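Local atomic coordinates of member of s1p family of ribosomal proteins (Pyrococcus furiosus, PDB entry 5YH1), a protein that probably acts on nucleic acids as an exonuclease of the DHH family, binding manganese through the DHH-containing part described here. Residues I58-H63 and H95-R100; L221-G226 and Q238-A243; A264-F269 and F338-P343; I329-Y334 and T366-P371. All coordinates share one frame; numbering follows the deposited sequence.

Interaction 1: I58-H63 and H95-R100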
loop_
_atom_site.group_PDB
_atom_site.type_symbol
_atom_site.label_atom_id
_atom_site.label_comp_id
_atom_site.label_asym_id
_atom_site.label_seq_id
_atom_site.Cartn_x
_atom_site.Cartn_y
_atom_site.Cartn_z
ATOM N N ILE A 58 22.364 11.988 -2.575
ATOM C CA ILE A 58 22.179 11.850 -1.148
ATOM C C ILE A 58 20.773 11.329 -0.887
ATOM O O ILE A 58 19.804 11.832 -1.456
ATOM C CB ILE A 58 22.371 13.207 -0.446
ATOM C CG1 ILE A 58 23.824 13.663 -0.583
ATOM C CG2 ILE A 58 21.955 13.136 1.023
ATOM C CD1 ILE A 58 24.073 15.066 -0.060
ATOM N N ILE A 59 20.675 10.314 -0.035
ATOM C CA ILE A 59 19.397 9.882 0.516
ATOM C C ILE A 59 19.370 10.279 1.979
ATOM O O ILE A 59 20.249 9.882 2.749
ATOM C CB ILE A 59 19.211 8.358 0.498
ATOM C CG1 ILE A 59 19.430 7.796 -0.885
ATOM C CG2 ILE A 59 17.808 7.995 0.980
ATOM C CD1 ILE A 59 19.446 6.281 -0.865
ATOM N N LEU A 60 18.352 11.045 2.352
ATOM C CA LEU A 60 18.130 11.415 3.745
ATOM C C LEU A 60 16.870 10.723 4.269
ATOM O O LEU A 60 15.762 11.004 3.818
ATOM C CB LEU A 60 18.039 12.938 3.884
ATOM C CG LEU A 60 18.215 13.500 5.297
ATOM C CD1 LEU A 60 18.533 14.978 5.254
ATOM C CD2 LEU A 60 16.980 13.273 6.154
ATOM N N ARG A 61 17.061 9.812 5.217
ATOM C CA ARG A 61 15.971 9.134 5.918
ATOM C C ARG A 61 15.785 9.775 7.275
ATOM O O ARG A 61 16.770 10.011 7.982
ATOM C CB ARG A 61 16.322 7.670 6.149
ATOM C CG ARG A 61 16.138 6.779 4.945
ATOM C CD ARG A 61 14.798 6.081 5.017
ATOM N NE ARG A 61 14.468 5.416 3.763
ATOM C CZ ARG A 61 13.228 5.147 3.371
ATOM N NH1 ARG A 61 12.192 5.476 4.136
ATOM N NH2 ARG A 61 13.021 4.537 2.218
ATOM N N HIS A 62 14.532 10.035 7.650
ATOM C CA HIS A 62 14.219 10.565 8.969
ATOM C C HIS A 62 12.940 9.982 9.541
ATOM O O HIS A 62 12.003 9.659 8.808
ATOM C CB HIS A 62 14.128 12.100 8.940
ATOM C CG HIS A 62 12.978 12.631 8.140
ATOM N ND1 HIS A 62 11.690 12.667 8.624
ATOM C CD2 HIS A 62 12.926 13.158 6.895
ATOM C CE1 HIS A 62 10.891 13.185 7.711
ATOM N NE2 HIS A 62 11.616 13.494 6.654
ATOM N N HIS A 63 12.895 9.870 10.859
ATOM C CA HIS A 63 11.685 9.458 11.549
ATOM C C HIS A 63 10.542 10.432 11.235
ATOM O O HIS A 63 10.775 11.632 11.067
ATOM C CB HIS A 63 11.936 9.379 13.048
ATOM C CG HIS A 63 10.814 8.759 13.807
ATOM N ND1 HIS A 63 10.064 9.457 14.729
ATOM C CD2 HIS A 63 10.292 7.513 13.760
ATOM C CE1 HIS A 63 9.131 8.663 15.225
ATOM N NE2 HIS A 63 9.252 7.476 14.657
ATOM N N HIS A 95 16.993 15.194 -8.619
ATOM C CA HIS A 95 17.577 13.893 -8.860
ATOM C C HIS A 95 18.631 13.496 -7.821
ATOM O O HIS A 95 18.717 12.330 -7.450
ATOM C CB HIS A 95 18.188 13.851 -10.254
ATOM C CG HIS A 95 18.735 12.514 -10.610
ATOM N ND1 HIS A 95 17.950 11.384 -10.638
ATOM C CD2 HIS A 95 19.991 12.112 -10.909
ATOM C CE1 HIS A 95 18.697 10.341 -10.957
ATOM N NE2 HIS A 95 19.939 10.759 -11.129
ATOM N N LEU A 96 19.429 14.461 -7.368
ATOM C CA LEU A 96 20.590 14.181 -6.524
ATOM C C LEU A 96 20.328 14.348 -5.017
ATOM O O LEU A 96 21.254 14.237 -4.197
ATOM C CB LEU A 96 21.767 15.049 -6.965
ATOM C CG LEU A 96 22.268 14.800 -8.389
ATOM C CD1 LEU A 96 23.337 15.816 -8.752
ATOM C CD2 LEU A 96 22.798 13.383 -8.543
ATOM N N PHE A 97 19.074 14.602 -4.654
ATOM C CA PHE A 97 18.673 14.589 -3.259
ATOM C C PHE A 97 17.274 14.009 -3.079
ATOM O O PHE A 97 16.326 14.438 -3.738
ATOM C CB PHE A 97 18.724 15.990 -2.659
ATOM C CG PHE A 97 18.310 16.036 -1.218
ATOM C CD1 PHE A 97 19.224 15.770 -0.218
ATOM C CD2 PHE A 97 16.996 16.320 -0.865
ATOM C CE1 PHE A 97 18.854 15.792 1.111
ATOM C CE2 PHE A 97 16.615 16.347 0.466
ATOM C CZ PHE A 97 17.547 16.084 1.453
ATOM N N LYS A 98 17.156 13.061 -2.154
ATOM C CA LYS A 98 15.883 12.453 -1.806
ATOM C C LYS A 98 15.703 12.425 -0.296
ATOM O O LYS A 98 16.592 11.985 0.426
ATOM C CB LYS A 98 15.828 11.020 -2.335
ATOM C CG LYS A 98 15.864 10.916 -3.849
ATOM C CD LYS A 98 14.555 11.416 -4.448
ATOM C CE LYS A 98 14.716 11.786 -5.911
ATOM N NZ LYS A 98 15.061 10.615 -6.740
ATOM N N ARG A 99 14.542 12.885 0.170
ATOM C CA ARG A 99 14.179 12.811 1.577
ATOM C C ARG A 99 13.022 11.825 1.717
ATOM O O ARG A 99 11.997 11.977 1.058
ATOM C CB ARG A 99 13.811 14.204 2.109
ATOM C CG ARG A 99 13.533 14.253 3.603
ATOM C CD ARG A 99 13.346 15.676 4.109
ATOM N NE ARG A 99 12.316 16.397 3.359
ATOM C CZ ARG A 99 11.005 16.238 3.504
ATOM N NH1 ARG A 99 10.526 15.391 4.388
ATOM N NH2 ARG A 99 10.164 16.940 2.765
ATOM N N ARG A 100 13.196 10.822 2.582
ATOM C CA ARG A 100 12.207 9.760 2.773
ATOM C C ARG A 100 11.921 9.534 4.248
ATOM O O ARG A 100 12.823 9.157 4.993
ATOM C CB ARG A 100 12.707 8.460 2.154
ATOM C CG ARG A 100 12.874 8.559 0.655
ATOM C CD ARG A 100 13.449 7.296 0.032
ATOM N NE ARG A 100 13.624 7.511 -1.406
ATOM C CZ ARG A 100 14.606 7.015 -2.152
ATOM N NH1 ARG A 100 15.545 6.216 -1.638
ATOM N NH2 ARG A 100 14.644 7.327 -3.434
#

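Interaction 2: L221-G226 and Q238-A243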
loop_
_atom_site.group_PDB
_atom_site.type_symbol
_atom_site.label_atom_id
_atom_site.label_comp_id
_atom_site.label_asym_id
_atom_site.label_seq_id
_atom_site.Cartn_x
_atom_site.Cartn_y
_atom_site.Cartn_z
ATOM N N LEU A 221 14.056 26.526 13.763
ATOM C CA LEU A 221 13.614 25.121 13.657
ATOM C C LEU A 221 13.837 24.314 14.922
ATOM O O LEU A 221 12.977 23.520 15.306
ATOM C CB LEU A 221 14.266 24.428 12.456
ATOM C CG LEU A 221 13.877 24.979 11.077
ATOM C CD1 LEU A 221 14.410 24.082 9.973
ATOM C CD2 LEU A 221 12.372 25.129 10.927
ATOM N N PRO A 222 14.984 24.516 15.598
ATOM C CA PRO A 222 15.210 23.796 16.856
ATOM C C PRO A 222 14.119 23.991 17.923
ATOM O O PRO A 222 13.833 23.068 18.687
ATOM C CB PRO A 222 16.552 24.354 17.336
ATOM C CG PRO A 222 17.258 24.748 16.084
ATOM C CD PRO A 222 16.188 25.238 15.153
ATOM N N ALA A 223 13.514 25.172 17.970
ATOM C CA ALA A 223 12.400 25.421 18.879
ATOM C C ALA A 223 11.188 24.566 18.541
ATOM O O ALA A 223 10.518 24.058 19.440
ATOM C CB ALA A 223 12.018 26.900 18.861
ATOM N N ILE A 224 10.901 24.417 17.250
ATOM C CA ILE A 224 9.799 23.550 16.796
ATOM C C ILE A 224 10.097 22.086 17.153
ATOM O O ILE A 224 9.271 21.401 17.753
ATOM C CB ILE A 224 9.533 23.722 15.280
ATOM C CG1 ILE A 224 9.017 25.129 14.992
ATOM C CG2 ILE A 224 8.489 22.729 14.797
ATOM C CD1 ILE A 224 8.965 25.507 13.531
ATOM N N ALA A 225 11.305 21.633 16.827
ATOM C CA ALA A 225 11.715 20.248 17.083
ATOM C C ALA A 225 11.649 19.897 18.559
ATOM O O ALA A 225 11.089 18.857 18.931
ATOM C CB ALA A 225 13.115 20.016 16.547
ATOM N N GLY A 226 12.203 20.779 19.401
ATOM C CA GLY A 226 12.171 20.592 20.858
ATOM C C GLY A 226 10.773 20.583 21.442
ATOM O O GLY A 226 10.498 19.864 22.399
ATOM N N GLN A 238 17.168 28.297 25.292
ATOM C CA GLN A 238 17.862 29.269 24.439
ATOM C C GLN A 238 17.313 29.254 23.011
ATOM O O GLN A 238 17.094 30.312 22.414
ATOM C CB GLN A 238 19.367 28.993 24.399
ATOM C CG GLN A 238 20.081 29.118 25.744
ATOM C CD GLN A 238 21.541 28.703 25.648
ATOM O OE1 GLN A 238 22.360 29.394 25.030
ATOM N NE2 GLN A 238 21.873 27.571 26.246
ATOM N N TYR A 239 17.131 28.058 22.444
ATOM C CA TYR A 239 16.635 27.935 21.062
ATOM C C TYR A 239 15.285 28.656 20.892
ATOM O O TYR A 239 15.024 29.244 19.855
ATOM C CB TYR A 239 16.503 26.460 20.640
ATOM C CG TYR A 239 17.793 25.782 20.205
ATOM C CD1 TYR A 239 18.544 26.286 19.148
ATOM C CD2 TYR A 239 18.238 24.618 20.826
ATOM C CE1 TYR A 239 19.704 25.662 18.728
ATOM C CE2 TYR A 239 19.409 23.983 20.413
ATOM C CZ TYR A 239 20.135 24.510 19.362
ATOM O OH TYR A 239 21.305 23.903 18.948
ATOM N N LEU A 240 14.443 28.612 21.914
ATOM C CA LEU A 240 13.141 29.296 21.885
ATOM C C LEU A 240 13.198 30.787 21.536
ATOM O O LEU A 240 12.259 31.332 20.943
ATOM C CB LEU A 240 12.445 29.155 23.236
ATOM C CG LEU A 240 11.805 27.804 23.551
ATOM C CD1 LEU A 240 11.274 27.836 24.981
ATOM C CD2 LEU A 240 10.684 27.463 22.570
ATOM N N GLU A 241 14.283 31.450 21.919
ATOM C CA GLU A 241 14.441 32.875 21.645
ATOM C C GLU A 241 14.463 33.188 20.148
ATOM O O GLU A 241 13.969 34.234 19.727
ATOM C CB GLU A 241 15.699 33.405 22.346
ATOM C CG GLU A 241 15.539 33.507 23.857
ATOM C CD GLU A 241 14.660 34.684 24.240
ATOM O OE1 GLU A 241 15.143 35.835 24.132
ATOM O OE2 GLU A 241 13.482 34.467 24.614
ATOM N N TYR A 242 15.006 32.281 19.333
ATOM C CA TYR A 242 15.018 32.488 17.878
ATOM C C TYR A 242 13.617 32.395 17.270
ATOM O O TYR A 242 13.329 33.039 16.262
ATOM C CB TYR A 242 15.926 31.477 17.187
ATOM C CG TYR A 242 17.387 31.635 17.533
ATOM C CD1 TYR A 242 18.163 32.619 16.930
ATOM C CD2 TYR A 242 17.989 30.798 18.456
ATOM C CE1 TYR A 242 19.500 32.764 17.249
ATOM C CE2 TYR A 242 19.317 30.937 18.779
ATOM C CZ TYR A 242 20.066 31.920 18.175
ATOM O OH TYR A 242 21.396 32.034 18.501
ATOM N N ALA A 243 12.759 31.580 17.875
ATOM C CA ALA A 243 11.371 31.470 17.437
ATOM C C ALA A 243 10.628 32.744 17.822
ATOM O O ALA A 243 9.861 33.280 17.029
ATOM C CB ALA A 243 10.699 30.246 18.057
HETATM O O HOH W 1 15.420 27.639 17.486
#

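Interaction 3: A264-F269 and F338-P343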
loop_
_atom_site.group_PDB
_atom_site.type_symbol
_atom_site.label_atom_id
_atom_site.label_comp_id
_atom_site.label_asym_id
_atom_site.label_seq_id
_atom_site.Cartn_x
_atom_site.Cartn_y
_atom_site.Cartn_z
ATOM N N ALA A 264 1.178 14.481 8.899
ATOM C CA ALA A 264 2.094 13.385 8.540
ATOM C C ALA A 264 1.459 12.005 8.715
ATOM O O ALA A 264 1.833 11.060 8.027
ATOM C CB ALA A 264 3.391 13.470 9.335
ATOM N N PHE A 265 0.529 11.889 9.652
ATOM C CA PHE A 265 -0.263 10.675 9.802
ATOM C C PHE A 265 -1.012 10.352 8.505
ATOM O O PHE A 265 -1.073 9.199 8.090
ATOM C CB PHE A 265 -1.248 10.824 10.976
ATOM C CG PHE A 265 -2.174 9.648 11.146
ATOM C CD1 PHE A 265 -1.811 8.572 11.943
ATOM C CD2 PHE A 265 -3.415 9.623 10.512
ATOM C CE1 PHE A 265 -2.665 7.487 12.101
ATOM C CE2 PHE A 265 -4.265 8.535 10.655
ATOM C CZ PHE A 265 -3.890 7.467 11.451
ATOM N N TYR A 266 -1.562 11.376 7.859
ATOM C CA TYR A 266 -2.370 11.172 6.663
ATOM C C TYR A 266 -1.566 11.066 5.367
ATOM O O TYR A 266 -1.978 10.345 4.461
ATOM C CB TYR A 266 -3.448 12.251 6.543
ATOM C CG TYR A 266 -4.541 12.110 7.578
ATOM C CD1 TYR A 266 -5.575 11.176 7.420
ATOM C CD2 TYR A 266 -4.538 12.894 8.722
ATOM C CE1 TYR A 266 -6.576 11.048 8.376
ATOM C CE2 TYR A 266 -5.537 12.775 9.674
ATOM C CZ TYR A 266 -6.552 11.858 9.500
ATOM O OH TYR A 266 -7.528 11.767 10.468
ATOM N N TRP A 267 -0.434 11.758 5.253
ATOM C CA TRP A 267 0.351 11.623 4.033
ATOM C C TRP A 267 1.333 10.440 4.077
ATOM O O TRP A 267 1.947 10.130 3.071
ATOM C CB TRP A 267 1.010 12.946 3.601
ATOM C CG TRP A 267 2.157 13.472 4.406
ATOM C CD1 TRP A 267 3.257 12.785 4.819
ATOM C CD2 TRP A 267 2.361 14.836 4.818
ATOM N NE1 TRP A 267 4.114 13.622 5.507
ATOM C CE2 TRP A 267 3.590 14.886 5.519
ATOM C CE3 TRP A 267 1.620 16.013 4.678
ATOM C CZ2 TRP A 267 4.087 16.063 6.086
ATOM C CZ3 TRP A 267 2.122 17.189 5.240
ATOM C CH2 TRP A 267 3.339 17.200 5.937
ATOM N N LYS A 268 1.487 9.818 5.248
ATOM C CA LYS A 268 2.136 8.501 5.401
ATOM C C LYS A 268 3.582 8.414 4.853
ATOM O O LYS A 268 4.504 8.994 5.428
ATOM C CB LYS A 268 1.246 7.410 4.780
ATOM C CG LYS A 268 0.037 7.020 5.618
ATOM C CD LYS A 268 -0.913 6.100 4.850
ATOM C CE LYS A 268 -0.320 4.721 4.552
ATOM N NZ LYS A 268 -0.614 3.702 5.605
ATOM N N PHE A 269 3.772 7.719 3.732
ATOM C CA PHE A 269 5.112 7.478 3.193
ATOM C C PHE A 269 5.590 8.640 2.323
ATOM O O PHE A 269 6.775 8.733 1.996
ATOM C CB PHE A 269 5.143 6.175 2.384
ATOM C CG PHE A 269 4.618 4.976 3.134
ATOM C CD1 PHE A 269 5.304 4.474 4.243
ATOM C CD2 PHE A 269 3.439 4.338 2.725
ATOM C CE1 PHE A 269 4.826 3.368 4.933
ATOM C CE2 PHE A 269 2.955 3.230 3.413
ATOM C CZ PHE A 269 3.648 2.747 4.520
ATOM N N PHE A 338 -7.644 2.389 13.194
ATOM C CA PHE A 338 -7.138 2.934 11.926
ATOM C C PHE A 338 -7.342 4.433 11.705
ATOM O O PHE A 338 -7.033 4.935 10.633
ATOM C CB PHE A 338 -7.682 2.149 10.720
ATOM C CG PHE A 338 -7.334 0.684 10.744
ATOM C CD1 PHE A 338 -6.005 0.272 10.691
ATOM C CD2 PHE A 338 -8.329 -0.279 10.817
ATOM C CE1 PHE A 338 -5.675 -1.073 10.719
ATOM C CE2 PHE A 338 -8.005 -1.628 10.845
ATOM C CZ PHE A 338 -6.676 -2.024 10.797
ATOM N N GLU A 339 -7.840 5.156 12.696
ATOM C CA GLU A 339 -8.071 6.586 12.533
ATOM C C GLU A 339 -7.108 7.382 13.385
ATOM O O GLU A 339 -6.528 6.861 14.327
ATOM C CB GLU A 339 -9.491 6.943 12.945
ATOM C CG GLU A 339 -10.566 6.408 12.020
ATOM C CD GLU A 339 -11.949 6.690 12.560
ATOM O OE1 GLU A 339 -12.202 7.840 12.979
ATOM O OE2 GLU A 339 -12.778 5.763 12.583
ATOM N N TYR A 340 -6.941 8.654 13.047
ATOM C CA TYR A 340 -6.250 9.572 13.930
ATOM C C TYR A 340 -7.102 9.723 15.192
ATOM O O TYR A 340 -8.293 9.966 15.092
ATOM C CB TYR A 340 -6.058 10.927 13.264
ATOM C CG TYR A 340 -5.377 11.934 14.151
ATOM C CD1 TYR A 340 -6.115 12.729 15.014
ATOM C CD2 TYR A 340 -3.990 12.079 14.142
ATOM C CE1 TYR A 340 -5.500 13.651 15.839
ATOM C CE2 TYR A 340 -3.365 13.003 14.962
ATOM C CZ TYR A 340 -4.127 13.786 15.813
ATOM O OH TYR A 340 -3.529 14.708 16.644
ATOM N N PRO A 341 -6.500 9.598 16.384
ATOM C CA PRO A 341 -5.095 9.360 16.680
ATOM C C PRO A 341 -4.728 7.878 16.790
ATOM O O PRO A 341 -5.511 7.094 17.295
ATOM C CB PRO A 341 -4.917 10.047 18.035
ATOM C CG PRO A 341 -6.241 9.874 18.699
ATOM C CD PRO A 341 -7.256 9.967 17.597
ATOM N N SER A 342 -3.531 7.522 16.334
ATOM C CA SER A 342 -2.970 6.181 16.546
ATOM C C SER A 342 -2.930 5.823 18.047
ATOM O O SER A 342 -3.005 6.708 18.902
ATOM C CB SER A 342 -1.554 6.109 15.966
ATOM O OG SER A 342 -0.625 6.874 16.746
ATOM N N PRO A 343 -2.810 4.525 18.371
ATOM C CA PRO A 343 -2.689 4.103 19.776
ATOM C C PRO A 343 -1.586 4.830 20.547
ATOM O O PRO A 343 -1.803 5.240 21.687
ATOM C CB PRO A 343 -2.380 2.614 19.662
ATOM C CG PRO A 343 -3.064 2.198 18.399
ATOM C CD PRO A 343 -2.919 3.367 17.460
HETATM O O HOH W 2 -8.516 9.493 10.566
#

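Interaction 4: I329-Y334 and T366-P371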
loop_
_atom_site.group_PDB
_atom_site.type_symbol
_atom_site.label_atom_id
_atom_site.label_comp_id
_atom_site.label_asym_id
_atom_site.label_seq_id
_atom_site.Cartn_x
_atom_site.Cartn_y
_atom_site.Cartn_z
ATOM N N ILE A 329 -6.054 1.209 29.739
ATOM C CA ILE A 329 -7.074 1.410 28.721
ATOM C C ILE A 329 -6.870 0.421 27.580
ATOM O O ILE A 329 -5.774 0.290 27.032
ATOM C CB ILE A 329 -7.090 2.870 28.203
ATOM C CG1 ILE A 329 -8.081 3.052 27.051
ATOM C CG2 ILE A 329 -5.708 3.324 27.763
ATOM C CD1 ILE A 329 -9.525 2.867 27.458
ATOM N N ASP A 330 -7.943 -0.282 27.251
ATOM C CA ASP A 330 -7.970 -1.210 26.124
ATOM C C ASP A 330 -8.291 -0.415 24.865
ATOM O O ASP A 330 -9.463 -0.123 24.586
ATOM C CB ASP A 330 -9.031 -2.279 26.374
ATOM C CG ASP A 330 -9.053 -3.360 25.297
ATOM O OD1 ASP A 330 -8.702 -3.065 24.124
ATOM O OD2 ASP A 330 -9.437 -4.500 25.640
ATOM N N VAL A 331 -7.254 -0.061 24.114
ATOM C CA VAL A 331 -7.427 0.735 22.909
ATOM C C VAL A 331 -7.834 -0.077 21.669
ATOM O O VAL A 331 -8.016 0.499 20.615
ATOM C CB VAL A 331 -6.200 1.618 22.591
ATOM C CG1 VAL A 331 -5.939 2.583 23.741
ATOM C CG2 VAL A 331 -4.957 0.785 22.300
ATOM N N GLU A 332 -7.979 -1.391 21.788
ATOM C CA GLU A 332 -8.637 -2.163 20.735
ATOM C C GLU A 332 -10.159 -2.069 20.903
ATOM O O GLU A 332 -10.860 -1.795 19.945
ATOM C CB GLU A 332 -8.193 -3.630 20.756
ATOM C CG GLU A 332 -8.489 -4.422 19.476
ATOM C CD GLU A 332 -7.676 -3.989 18.238
ATOM O OE1 GLU A 332 -8.018 -4.463 17.132
ATOM O OE2 GLU A 332 -6.702 -3.197 18.340
ATOM N N LEU A 333 -10.663 -2.294 22.118
ATOM C CA LEU A 333 -12.106 -2.258 22.369
ATOM C C LEU A 333 -12.711 -0.852 22.407
ATOM O O LEU A 333 -13.867 -0.667 22.005
ATOM C CB LEU A 333 -12.453 -2.970 23.676
ATOM C CG LEU A 333 -12.235 -4.480 23.764
ATOM C CD1 LEU A 333 -12.837 -5.004 25.059
ATOM C CD2 LEU A 333 -12.829 -5.208 22.562
ATOM N N TYR A 334 -11.949 0.131 22.894
ATOM C CA TYR A 334 -12.509 1.450 23.202
ATOM C C TYR A 334 -11.735 2.576 22.548
ATOM O O TYR A 334 -11.421 3.567 23.186
ATOM C CB TYR A 334 -12.548 1.666 24.720
ATOM C CG TYR A 334 -13.303 0.586 25.451
ATOM C CD1 TYR A 334 -14.672 0.426 25.262
ATOM C CD2 TYR A 334 -12.658 -0.278 26.324
ATOM C CE1 TYR A 334 -15.376 -0.570 25.924
ATOM C CE2 TYR A 334 -13.352 -1.276 26.988
ATOM C CZ TYR A 334 -14.712 -1.414 26.780
ATOM O OH TYR A 334 -15.402 -2.401 27.431
ATOM N N THR A 366 0.680 5.168 32.664
ATOM C CA THR A 366 -0.431 4.912 31.763
ATOM C C THR A 366 -0.081 3.763 30.833
ATOM O O THR A 366 0.917 3.808 30.119
ATOM C CB THR A 366 -0.796 6.167 30.954
ATOM O OG1 THR A 366 -1.267 7.191 31.846
ATOM C CG2 THR A 366 -1.897 5.864 29.932
ATOM N N LEU A 367 -0.904 2.725 30.868
ATOM C CA LEU A 367 -0.705 1.538 30.039
ATOM C C LEU A 367 -1.876 1.399 29.071
ATOM O O LEU A 367 -2.998 1.133 29.487
ATOM C CB LEU A 367 -0.629 0.314 30.937
ATOM C CG LEU A 367 -0.595 -1.042 30.235
ATOM C CD1 LEU A 367 0.781 -1.292 29.658
ATOM C CD2 LEU A 367 -0.971 -2.130 31.228
ATOM N N ALA A 368 -1.611 1.582 27.784
ATOM C CA ALA A 368 -2.636 1.436 26.748
ATOM C C ALA A 368 -2.353 0.190 25.934
ATOM O O ALA A 368 -1.304 0.102 25.311
ATOM C CB ALA A 368 -2.642 2.652 25.842
ATOM N N TYR A 369 -3.281 -0.763 25.916
ATOM C CA TYR A 369 -3.009 -2.061 25.292
ATOM C C TYR A 369 -4.003 -2.462 24.201
ATOM O O TYR A 369 -5.182 -2.098 24.230
ATOM C CB TYR A 369 -2.931 -3.158 26.353
ATOM C CG TYR A 369 -4.188 -3.361 27.162
ATOM C CD1 TYR A 369 -5.184 -4.243 26.736
ATOM C CD2 TYR A 369 -4.380 -2.684 28.363
ATOM C CE1 TYR A 369 -6.336 -4.431 27.487
ATOM C CE2 TYR A 369 -5.527 -2.866 29.119
ATOM C CZ TYR A 369 -6.499 -3.736 28.678
ATOM O OH TYR A 369 -7.630 -3.912 29.433
ATOM N N GLY A 370 -3.490 -3.211 23.233
ATOM C CA GLY A 370 -4.309 -3.884 22.222
ATOM C C GLY A 370 -4.219 -5.393 22.392
ATOM O O GLY A 370 -3.840 -5.869 23.460
ATOM N N PRO A 371 -4.563 -6.157 21.336
ATOM C CA PRO A 371 -4.489 -7.623 21.414
ATOM C C PRO A 371 -3.083 -8.136 21.723
ATOM O O PRO A 371 -2.939 -9.076 22.491
ATOM C CB PRO A 371 -4.893 -8.086 19.997
ATOM C CG PRO A 371 -5.546 -6.916 19.353
ATOM C CD PRO A 371 -4.921 -5.696 19.980
HETATM O O HOH W 3 -9.814 -5.214 28.131
#

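Interaction 1: I58-H63 and H95-R100
Ile58 to Arg61 pair in parallel register with Phe97 to Arg100, the two strand axes 4.8 Å apart and 15° from one another. Leu60 is held through both backbone groups: its N bonds Lys98 O at 2.8 Å and its O receives Arg100 N at 2.9 Å. On the face of Ile58 and Leu60 the Phe97 ring lies against Ile58 CG2 and Leu60 CB, with Phe97 CZ 4.0 Å from Leu60 CB, and helix 66-86 packs there. Arg99 NH1 donates to His62 NE2 at 3.1 Å, almost within both the imidazole and the guanidinium plane. His62 ND1 donates to His63 O at 2.8 Å, so both ring nitrogens are held and its rotation is fixed; Arg99 NE also pairs with Glu76. On the face of Ile59, Arg100 CB sits over the centre of the Arg61 guanidinium, 3.6 Å from Arg61 CZ. Arg61 NE and Arg100 NH1 both reach Asp115 of helix 109-126, which probably offsets their like charges. With helix 66-86 and the short helix 92-96 between them, the strands form a beta-alpha-beta crossover of the parallel sheet in the DHH N-terminal domain, the side chain of His62 lying about 9 Å from the bound manganese.

Interaction 2: L221-G226 and Q238-A243
Tyr239 O, which faces Ala223 across the contact, accepts from two directions: a water donates to it at 2.9 Å, and Tyr242 N, one turn on in its own helix, bonds it as well. The same water accepts from Ala223 N at 3.2 Å, so it supplies a partner for an N-H in the first turn of helix 221-229 and bridges the two backbones. No direct hydrogen bond joins the segments; the rest is apolar. Pro222 CB rests over one face of the Tyr239 ring, 3.5 Å from its centroid and 21° off the ring normal, in a CH-pi contact. It is displaced toward the rim, and the Pro222 CB to Tyr239 CD1 distance of 3.3 Å makes this the tightest point between the segments. Tyr239 CG, anti to its own carbonyl carbon (chi1 -81°), lies 3.4 Å from Pro222 CB, and the two side chains cross at about a right angle; the Tyr239 hydroxyl is bonded to Glu205 of helix 199-210. Ala223 CB meets Ala243 CB at 3.7 Å, and Leu240 CD2 lies 4.0 Å from Ala223 CB. Such small side chains allow a close approach, the segment axes passing 7.6 Å apart at a crossing angle of -119°. This is compact helix-helix packing in the helical part of the fold, on the helix that carries the manganese ligand Asp229.

Interaction 3: A264-F269 and F338-P343
The C-terminal end of helix 250-267 packs here against the loop that leads into helix 343-358, Phe265 and Tyr266 both meeting Tyr340. The edge of the Tyr340 ring is turned to the face of Phe265, centroids 5.9 Å apart and planes at 77°. Phe265 also lies against the loop backbone, its CE2 3.6 Å from Tyr340 N, with Tyr340 CA over the ring face toward the rim. From the next helix position Tyr266 OH comes to 3.3 Å from Tyr340 CB. Both tyrosine hydroxyls bond to helix 286-311, Tyr266 to Lys303 and Tyr340 to Gln304. Tyr340 N donates to a water at 3.1 Å. An alanine in place of Phe265 would probably open a gap beside the loop and leave the Tyr340 edge without its facing ring. Tyr340 precedes a cis proline, and Pro341 CB lies over the centre of its ring. A T-shaped aromatic pair thus joins a helix end to a cis-proline loop, near a surface where Leu113 of the second subunit packs on Tyr266.

Interaction 4: I329-Y334 and T366-P371
Ile329 and Tyr369 anchor the backbone pairing of two parallel strand ends: Tyr369 N bonds Ile329 O at 2.9 Å, Ile329 N bonds Leu367 O, and Val331 N reaches Tyr369 O just where the first strand stops. A second set of polar bonds centres on Asp330. Its OD1 accepts from Glu332 N at 3.0 Å, forming an Asx turn, and from Leu333 N at 2.9 Å, the latter from above the carboxylate plane. Its OD2 takes a bond from a water that also lies 2.9 Å from Tyr369 OH, in the plane of that ring. By ring contact, Asp330 CA sits over the Tyr369 face, 4.0 Å from the centroid, as a CH-pi pair; Tyr369 CG stands between its backbone N and carbonyl carbon (chi1 61°), which puts CG 4.0 Å from Ile329 O. An alanine instead of Tyr369 would probably leave Asp330 CA and CB without the ring they rest on and cost the shared water its hydroxyl partner. Apolar packing fills the other face, where Ile329 CG2 meets Ala368 CB at 3.7 Å and Val331 CG1 adjoins the same methyl. Past the strands, Glu332 OE2 lies 3.5 Å from Pro371 CD, while its OE1 forms a salt bridge with Lys337. Strands 325-330 and 364-369, joined through helix 343-358, make a beta-alpha-beta unit of the mixed C-terminal sheet.

Following the chain, interaction 1 comes first, closing a mostly helical connection of 31 residues and setting two neighbouring strands of the parallel sheet. Interaction 2 follows in series and closes a short loop of 11 residues between consecutive helices. Helix 250-267, next in sequence, opens interaction 3, whose 68 intervening residues include helix 286-311 and the first strands of the mixed sheet. Interaction 4, closing 31 residues through helix 343-358, opens before interaction 3 closes, so they cross; they touch, Pro343 CB lying 4.1 Å from Val331 CG2, and both reach the second subunit. Interactions 1 and 4, centres about 35 Å apart, mark the two sheets, while interaction 3 ties the helical region to the C-terminal part.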